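Local coordinates for protein YciF (Escherichia coli, PDB 2GS4), which is a homodimeric stress protein of the ferritin-like superfamily that probably binds metal, its precise role in the cell being unsettled, at residues Glu7-Ile11 with Asn67-Lys71; Thr17-Glu21 with Tyr112-Tyr117; Glu96-Ala100 with Asn157-Lys161. All coordinates share one frame; numbering follows the deposited sequence.

Overall arrangement
Three contacts sample the length of the helical bundle. Interaction 2 lies in its core: buried, its centre about 5 Å from that of the chain, and joining helices 6-33 and 95-126 through glutamates, a tyrosine and a water. Interactions 1 and 3, with centres 42 Å apart, lie on opposite sides of the chain's centre and are only partly buried. Interaction 1 shares helix 6-33 with interaction 2 and touches it (Ile70 CG2 to Tyr18 CD2, 3.9 Å), but packs a loop on that helix through one phenylalanine-leucine contact and a carboxylate-amide approach. Interaction 3 shares helix 95-126 with interaction 2 and ties it to the end of helix 130-159 by an amide-to-backbone bond.

Interaction 1 of 3, residues Glu7-Ile11 with Asn67-Lys71; sequences EDVFI and NLKIK
Phe10 and Leu68 make the apolar part of the contact. The two side chains cross at about a right angle, and Leu68 CD2 comes to the edge of the aromatic ring, near its plane, 4.1 Å from Phe10 CD1; Leu68 CD1 lies equally far, 4.1 Å, from Phe10 CE1. The first torsion of Phe10 (chi1 180°) sets CG anti to the backbone N, which carries the ring from the helix to the loop methyls. Leu120, Leu123 and Ala124 of helix 95-126 also pack on this ring.

Ile11 faces the loop too, where its CA and that of Leu68 are 6.7 Å apart, but the modelled approach of its CD1 to the backbone of Lys69 is too close to be relied on. In the fold, this is the connection between helices 38-63 and 76-89 laid over the first turns of helix 6-33. Ser15 helps to join them, its OG bonding both Ile11 O and Lys71 N.

The polar part lies at the start of the loop. Glu7 and Asn67 reach out from opposite directions, with carboxylate and amide planes 76° apart and Glu7 OE2 2.9 Å from Asn67 ND2. Tyr129 OH is hydrogen-bonded to both of these atoms, and Leu68 CD2 sits 3.1 Å from the same Glu7 OE2. Were Glu7 replaced by an alanine, Tyr129 OH would probably keep Asn67 but lose its carboxylate partner, and a gap would be likely to open beside Leu68 CD2. Within the loop, Lys69 NZ bonds to Ile70 O at 3.2 Å, the donor standing 44° out of the carbonyl plane.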
loop_
_atom_site.group_PDB
_atom_site.type_symbol
_atom_site.label_atom_id
_atom_site.label_comp_id
_atom_site.label_asym_id
_atom_site.label_seq_id
_atom_site.Cartn_x
_atom_site.Cartn_y
_atom_site.Cartn_z
ATOM N N GLU A 7 4.945 19.222 5.058
ATOM C CA GLU A 7 6.001 18.718 5.904
ATOM C C GLU A 7 5.505 17.528 6.735
ATOM O O GLU A 7 6.188 16.506 6.820
ATOM C CB GLU A 7 6.480 19.861 6.801
ATOM C CG GLU A 7 7.974 20.015 6.834
ATOM C CD GLU A 7 8.635 18.728 7.232
ATOM O OE1 GLU A 7 8.107 18.074 8.154
ATOM O OE2 GLU A 7 9.671 18.371 6.637
ATOM N N ASP A 8 4.324 17.651 7.344
ATOM C CA ASP A 8 3.776 16.547 8.139
ATOM C C ASP A 8 3.522 15.344 7.233
ATOM O O ASP A 8 3.793 14.207 7.611
ATOM C CB ASP A 8 2.443 16.906 8.808
ATOM C CG ASP A 8 2.559 18.017 9.837
ATOM O OD1 ASP A 8 3.555 18.066 10.590
ATOM O OD2 ASP A 8 1.617 18.836 9.906
ATOM N N VAL A 9 2.987 15.597 6.038
ATOM C CA VAL A 9 2.710 14.521 5.085
ATOM C C VAL A 9 4.023 13.847 4.714
ATOM O O VAL A 9 4.106 12.622 4.666
ATOM C CB VAL A 9 2.045 15.043 3.778
ATOM C CG1 VAL A 9 1.919 13.900 2.764
ATOM C CG2 VAL A 9 0.663 15.609 4.071
ATOM N N PHE A 10 5.045 14.653 4.445
ATOM C CA PHE A 10 6.346 14.116 4.083
ATOM C C PHE A 10 6.944 13.267 5.194
ATOM O O PHE A 10 7.412 12.150 4.936
ATOM C CB PHE A 10 7.318 15.242 3.707
ATOM C CG PHE A 10 8.698 14.752 3.329
ATOM C CD1 PHE A 10 9.770 14.919 4.197
ATOM C CD2 PHE A 10 8.923 14.115 2.107
ATOM C CE1 PHE A 10 11.048 14.452 3.860
ATOM C CE2 PHE A 10 10.188 13.647 1.764
ATOM C CZ PHE A 10 11.255 13.820 2.643
ATOM N N ILE A 11 6.927 13.775 6.426
ATOM C CA ILE A 11 7.490 13.004 7.521
ATOM C C ILE A 11 6.703 11.701 7.714
ATOM O O ILE A 11 7.285 10.644 7.941
ATOM C CB ILE A 11 7.558 13.839 8.846
ATOM C CG1 ILE A 11 8.269 13.029 9.917
ATOM C CG2 ILE A 11 6.179 14.264 9.310
ATOM C CD1 ILE A 11 9.567 12.534 9.425
ATOM N N ASN A 67 14.466 19.713 11.158
ATOM C CA ASN A 67 13.105 19.400 11.591
ATOM C C ASN A 67 12.672 17.948 11.380
ATOM O O ASN A 67 11.726 17.482 12.014
ATOM C CB ASN A 67 12.129 20.295 10.843
ATOM C CG ASN A 67 12.206 20.085 9.348
ATOM O OD1 ASN A 67 13.266 20.248 8.745
ATOM N ND2 ASN A 67 11.087 19.712 8.742
ATOM N N LEU A 68 13.347 17.236 10.488
ATOM C CA LEU A 68 12.975 15.857 10.198
ATOM C C LEU A 68 13.250 14.869 11.341
ATOM O O LEU A 68 14.173 15.055 12.132
ATOM C CB LEU A 68 13.675 15.407 8.906
ATOM C CG LEU A 68 13.374 16.277 7.674
ATOM C CD1 LEU A 68 14.047 15.719 6.429
ATOM C CD2 LEU A 68 11.871 16.345 7.471
ATOM N N LYS A 69 12.413 13.838 11.434
ATOM C CA LYS A 69 12.529 12.785 12.452
ATOM C C LYS A 69 11.840 11.574 11.821
ATOM O O LYS A 69 11.275 11.699 10.747
ATOM C CB LYS A 69 11.776 13.178 13.739
ATOM C CG LYS A 69 12.120 12.309 14.970
ATOM C CD LYS A 69 11.190 12.567 16.162
ATOM C CE LYS A 69 9.934 11.693 16.126
ATOM N NZ LYS A 69 10.102 10.376 16.814
ATOM N N ILE A 70 11.917 10.403 12.441
ATOM C CA ILE A 70 11.211 9.237 11.912
ATOM C C ILE A 70 10.236 8.909 13.024
ATOM O O ILE A 70 10.650 8.712 14.163
ATOM C CB ILE A 70 12.115 7.985 11.704
ATOM C CG1 ILE A 70 13.070 8.193 10.531
ATOM C CG2 ILE A 70 11.249 6.756 11.442
ATOM C CD1 ILE A 70 12.370 8.415 9.209
ATOM N N LYS A 71 8.945 8.880 12.721
ATOM C CA LYS A 71 7.971 8.548 13.746
ATOM C C LYS A 71 7.743 7.036 13.672
ATOM O O LYS A 71 7.678 6.464 12.587
ATOM C CB LYS A 71 6.681 9.355 13.527
ATOM C CG LYS A 71 6.859 10.875 13.780
ATOM C CD LYS A 71 5.587 11.689 13.522
ATOM C CE LYS A 71 5.663 13.072 14.177
ATOM N NZ LYS A 71 5.618 13.001 15.671
#

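Interaction 2 of 3, residues Thr17-Glu21 with Tyr112-Tyr117; sequences TYSAE and YEIASY
Glu21 can be followed across to the facing helix, where it meets Tyr117 and Glu113. From CB the chain leaves beside the backbone N and then bends at chi2 (-72°), which turns it toward helix 95-126. Its CG comes 3.6 Å from Tyr117 OH, and its CD 3.1 Å from Glu113 OE1. At the tip, OE2 accepts a hydrogen bond of 2.6 Å from Tyr117 OH, on the anti lone pair that points away from OE1. Both carboxylate oxygens of Glu21 also lie 3.0 Å from Glu113 OE1. Those are acceptor pairs and not bonds; the two carboxylate planes stand 84° apart, and Glu113 OE1 also lies in plane at the edge of the Tyr117 ring. Thr51, Gln54 and Ile55 of helix 38-63 pack on Glu21, while Glu113 touches Glu143 of helix 130-159.

One turn away, Thr17 presents its CG2 methyl to Tyr117 OH at 3.4 Å. Its hydroxyl reaches the other helix through a water, which hydrogen-bonds to Thr17 OG1, to Ser116 OG and to Glu113 OE2, donating to the last at 2.9 Å. The water thus engages the oxygen of Glu113 that is turned from Glu21, and Ala20 CB approaches that same OE2 to 3.9 Å.

The short helical segments run 152° apart, nearly antiparallel, with axes 11.6 Å distant at closest. Glutamates gathered between such helices recall the carboxylate-lined interior of ferritin-like four-helix bundles, where rubrerythrin relatives hold a two-metal centre; that Glu21 and Glu113 serve as ligands is an inference.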
loop_
_atom_site.group_PDB
_atom_site.type_symbol
_atom_site.label_atom_id
_atom_site.label_comp_id
_atom_site.label_asym_id
_atom_site.label_seq_id
_atom_site.Cartn_x
_atom_site.Cartn_y
_atom_site.Cartn_z
ATOM N N THR A 17 7.742 4.580 4.976
ATOM C CA THR A 17 8.708 3.920 4.109
ATOM C C THR A 17 9.848 3.306 4.936
ATOM O O THR A 17 10.330 2.215 4.614
ATOM C CB THR A 17 9.243 4.903 3.039
ATOM O OG1 THR A 17 8.225 5.116 2.050
ATOM C CG2 THR A 17 10.489 4.365 2.365
ATOM N N TYR A 18 10.258 3.981 6.010
ATOM C CA TYR A 18 11.317 3.457 6.878
ATOM C C TYR A 18 10.829 2.099 7.384
ATOM O O TYR A 18 11.553 1.109 7.341
ATOM C CB TYR A 18 11.551 4.386 8.073
ATOM C CG TYR A 18 12.772 4.053 8.915
ATOM C CD1 TYR A 18 14.045 4.472 8.527
ATOM C CD2 TYR A 18 12.652 3.327 10.101
ATOM C CE1 TYR A 18 15.168 4.179 9.297
ATOM C CE2 TYR A 18 13.778 3.026 10.884
ATOM C CZ TYR A 18 15.030 3.458 10.471
ATOM O OH TYR A 18 16.144 3.179 11.229
ATOM N N SER A 19 9.585 2.060 7.848
ATOM C CA SER A 19 9.003 0.818 8.342
ATOM C C SER A 19 8.968 -0.239 7.239
ATOM O O SER A 19 9.312 -1.390 7.476
ATOM C CB SER A 19 7.590 1.073 8.889
ATOM O OG SER A 19 6.865 -0.136 9.049
ATOM N N ALA A 20 8.568 0.156 6.032
ATOM C CA ALA A 20 8.488 -0.769 4.907
ATOM C C ALA A 20 9.831 -1.429 4.595
ATOM O O ALA A 20 9.894 -2.626 4.350
ATOM C CB ALA A 20 7.965 -0.033 3.669
ATOM N N GLU A 21 10.895 -0.631 4.582
ATOM C CA GLU A 21 12.234 -1.140 4.294
ATOM C C GLU A 21 12.669 -2.108 5.392
ATOM O O GLU A 21 13.282 -3.144 5.119
ATOM C CB GLU A 21 13.225 0.035 4.187
ATOM C CG GLU A 21 12.894 1.018 3.060
ATOM C CD GLU A 21 13.173 0.447 1.672
ATOM O OE1 GLU A 21 13.138 -0.793 1.509
ATOM O OE2 GLU A 21 13.416 1.243 0.737
ATOM N N TYR A 112 5.085 -0.866 -5.442
ATOM C CA TYR A 112 4.839 -0.063 -4.253
ATOM C C TYR A 112 6.034 0.822 -3.887
ATOM O O TYR A 112 5.880 2.009 -3.637
ATOM C CB TYR A 112 4.509 -0.971 -3.069
ATOM C CG TYR A 112 4.231 -0.239 -1.771
ATOM C CD1 TYR A 112 2.980 0.319 -1.515
ATOM C CD2 TYR A 112 5.216 -0.125 -0.790
ATOM C CE1 TYR A 112 2.714 0.967 -0.310
ATOM C CE2 TYR A 112 4.963 0.520 0.415
ATOM C CZ TYR A 112 3.709 1.060 0.650
ATOM O OH TYR A 112 3.441 1.672 1.853
ATOM N N GLU A 113 7.227 0.244 -3.855
ATOM C CA GLU A 113 8.404 1.023 -3.483
ATOM C C GLU A 113 8.700 2.169 -4.435
ATOM O O GLU A 113 8.951 3.295 -4.002
ATOM C CB GLU A 113 9.608 0.098 -3.346
ATOM C CG GLU A 113 9.471 -0.848 -2.163
ATOM C CD GLU A 113 9.806 -0.180 -0.841
ATOM O OE1 GLU A 113 11.007 -0.075 -0.525
ATOM O OE2 GLU A 113 8.874 0.251 -0.128
ATOM N N ILE A 114 8.652 1.889 -5.732
ATOM C CA ILE A 114 8.895 2.906 -6.743
ATOM C C ILE A 114 7.918 4.078 -6.587
ATOM O O ILE A 114 8.329 5.237 -6.538
ATOM C CB ILE A 114 8.801 2.274 -8.150
ATOM C CG1 ILE A 114 10.039 1.397 -8.374
ATOM C CG2 ILE A 114 8.646 3.346 -9.216
ATOM C CD1 ILE A 114 9.977 0.500 -9.595
ATOM N N ALA A 115 6.628 3.774 -6.487
ATOM C CA ALA A 115 5.628 4.816 -6.318
ATOM C C ALA A 115 5.882 5.593 -5.023
ATOM O O ALA A 115 5.689 6.813 -4.987
ATOM C CB ALA A 115 4.221 4.200 -6.312
ATOM N N SER A 116 6.310 4.891 -3.969
ATOM C CA SER A 116 6.594 5.524 -2.676
ATOM C C SER A 116 7.740 6.537 -2.763
ATOM O O SER A 116 7.632 7.664 -2.290
ATOM C CB SER A 116 6.965 4.472 -1.620
ATOM O OG SER A 116 5.821 3.918 -0.995
ATOM N N TYR A 117 8.852 6.119 -3.353
ATOM C CA TYR A 117 10.006 7.002 -3.473
ATOM C C TYR A 117 9.784 8.111 -4.494
ATOM O O TYR A 117 10.367 9.189 -4.383
ATOM C CB TYR A 117 11.258 6.175 -3.796
ATOM C CG TYR A 117 11.865 5.556 -2.552
ATOM C CD1 TYR A 117 12.672 6.310 -1.701
ATOM C CD2 TYR A 117 11.608 4.227 -2.212
ATOM C CE1 TYR A 117 13.215 5.756 -0.542
ATOM C CE2 TYR A 117 12.144 3.665 -1.054
ATOM C CZ TYR A 117 12.948 4.434 -0.228
ATOM O OH TYR A 117 13.498 3.879 0.904
HETATM O O HOH W 1 7.522 2.528 1.072
#

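Interaction 3 of 3, residues Glu96-Ala100 with Asn157-Lys161; sequences EVRDA and NVNKK
The amide of Asn157 is the flat group at the heart of this contact, and its ND2 meets Glu96 O in a 2.9 Å hydrogen bond. The bond is straight (169° at the hydrogen), and its acceptor lies within 7° of the amide plane. ND2 arrives in the carbonyl plane, on a lone pair of Glu96 O. That oxygen accepts Ala100 N as well, so it is gripped twice. On the amide's other branch, Asn157 OD1 abuts Glu96 CG at 3.5 Å and Asp99 CB at 3.7 Å; it is buried with no polar partner in the model.

The bond joins the last turn of helix 130-159 to the first turn of helix 95-126, at the open end of the hairpin these consecutive helices form. With CG anti to its backbone N (chi1 -177°), Asn157 extends toward the neighbouring helix. Ala100 CB lies 3.4 Å from Asn157 ND2.

Lys160 lies across Glu96, its CG 3.2 Å from Glu96 OE2. Its NZ remains 4.4 Å from Glu96 OE2, beyond a salt bridge. Asp99 is turned to another partner, its OD2 bonding with Thr35 OG1.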
loop_
_atom_site.group_PDB
_atom_site.type_symbol
_atom_site.label_atom_id
_atom_site.label_comp_id
_atom_site.label_asym_id
_atom_site.label_seq_id
_atom_site.Cartn_x
_atom_site.Cartn_y
_atom_site.Cartn_z
ATOM N N GLU A 96 9.110 -23.787 -11.790
ATOM C CA GLU A 96 8.693 -22.640 -12.615
ATOM C C GLU A 96 7.405 -21.933 -12.189
ATOM O O GLU A 96 7.269 -20.718 -12.380
ATOM C CB GLU A 96 8.579 -23.018 -14.098
ATOM C CG GLU A 96 9.913 -23.291 -14.777
ATOM C CD GLU A 96 10.278 -24.759 -14.756
ATOM O OE1 GLU A 96 9.501 -25.551 -14.186
ATOM O OE2 GLU A 96 11.335 -25.123 -15.312
ATOM N N VAL A 97 6.460 -22.689 -11.635
ATOM C CA VAL A 97 5.196 -22.101 -11.180
ATOM C C VAL A 97 5.543 -21.229 -9.992
ATOM O O VAL A 97 5.216 -20.041 -9.937
ATOM C CB VAL A 97 4.211 -23.188 -10.710
ATOM C CG1 VAL A 97 2.870 -22.582 -10.378
ATOM C CG2 VAL A 97 4.078 -24.251 -11.783
ATOM N N ARG A 98 6.224 -21.854 -9.044
ATOM C CA ARG A 98 6.661 -21.210 -7.827
ATOM C C ARG A 98 7.459 -19.938 -8.079
ATOM O O ARG A 98 7.190 -18.898 -7.474
ATOM C CB ARG A 98 7.504 -22.193 -7.022
ATOM C CG ARG A 98 8.074 -21.605 -5.766
ATOM C CD ARG A 98 8.704 -22.674 -4.897
ATOM N NE ARG A 98 8.979 -22.151 -3.565
ATOM C CZ ARG A 98 8.173 -22.296 -2.520
ATOM N NH1 ARG A 98 8.504 -21.773 -1.349
ATOM N NH2 ARG A 98 7.042 -22.983 -2.638
ATOM N N ASP A 99 8.431 -20.016 -8.980
ATOM C CA ASP A 99 9.277 -18.871 -9.288
ATOM C C ASP A 99 8.552 -17.731 -10.019
ATOM O O ASP A 99 8.883 -16.560 -9.832
ATOM C CB ASP A 99 10.503 -19.339 -10.079
ATOM C CG ASP A 99 11.425 -20.233 -9.248
ATOM O OD1 ASP A 99 12.237 -20.975 -9.841
ATOM O OD2 ASP A 99 11.341 -20.191 -8.000
ATOM N N ALA A 100 7.561 -18.068 -10.839
ATOM C CA ALA A 100 6.801 -17.053 -11.566
ATOM C C ALA A 100 6.048 -16.212 -10.542
ATOM O O ALA A 100 5.989 -14.986 -10.641
ATOM C CB ALA A 100 5.813 -17.712 -12.525
ATOM N N ASN A 157 12.300 -17.242 -16.694
ATOM C CA ASN A 157 11.491 -18.323 -16.124
ATOM C C ASN A 157 10.411 -18.763 -17.104
ATOM O O ASN A 157 10.041 -19.938 -17.148
ATOM C CB ASN A 157 10.849 -17.881 -14.795
ATOM C CG ASN A 157 10.058 -19.000 -14.116
ATOM O OD1 ASN A 157 10.604 -20.040 -13.746
ATOM N ND2 ASN A 157 8.762 -18.785 -13.956
ATOM N N VAL A 158 9.906 -17.817 -17.887
ATOM C CA VAL A 158 8.878 -18.122 -18.870
ATOM C C VAL A 158 9.469 -18.968 -20.000
ATOM O O VAL A 158 8.799 -19.851 -20.535
ATOM C CB VAL A 158 8.273 -16.822 -19.444
ATOM C CG1 VAL A 158 7.546 -17.101 -20.747
ATOM C CG2 VAL A 158 7.311 -16.215 -18.428
ATOM N N ASN A 159 10.730 -18.704 -20.341
ATOM C CA ASN A 159 11.420 -19.421 -21.418
ATOM C C ASN A 159 12.243 -20.628 -20.976
ATOM O O ASN A 159 12.859 -21.310 -21.795
ATOM C CB ASN A 159 12.320 -18.457 -22.190
ATOM C CG ASN A 159 11.531 -17.420 -22.949
ATOM O OD1 ASN A 159 10.600 -17.750 -23.682
ATOM N ND2 ASN A 159 11.897 -16.157 -22.784
ATOM N N LYS A 160 12.246 -20.878 -19.673
ATOM C CA LYS A 160 12.965 -21.994 -19.082
ATOM C C LYS A 160 12.588 -23.318 -19.763
ATOM O O LYS A 160 11.408 -23.664 -19.852
ATOM C CB LYS A 160 12.621 -22.067 -17.591
ATOM C CG LYS A 160 13.322 -23.168 -16.810
ATOM C CD LYS A 160 14.688 -22.708 -16.327
ATOM C CE LYS A 160 14.581 -21.780 -15.127
ATOM N NZ LYS A 160 14.550 -22.530 -13.834
ATOM N N LYS A 161 13.595 -24.036 -20.254
ATOM C CA LYS A 161 13.417 -25.346 -20.895
ATOM C C LYS A 161 14.671 -26.145 -20.561
ATOM O O LYS A 161 14.554 -27.327 -20.173
ATOM C CB LYS A 161 13.297 -25.253 -22.428
ATOM C CG LYS A 161 12.011 -24.639 -22.970
ATOM C CD LYS A 161 10.740 -25.327 -22.458
ATOM C CE LYS A 161 10.502 -26.711 -23.056
ATOM N NZ LYS A 161 9.216 -27.291 -22.560
#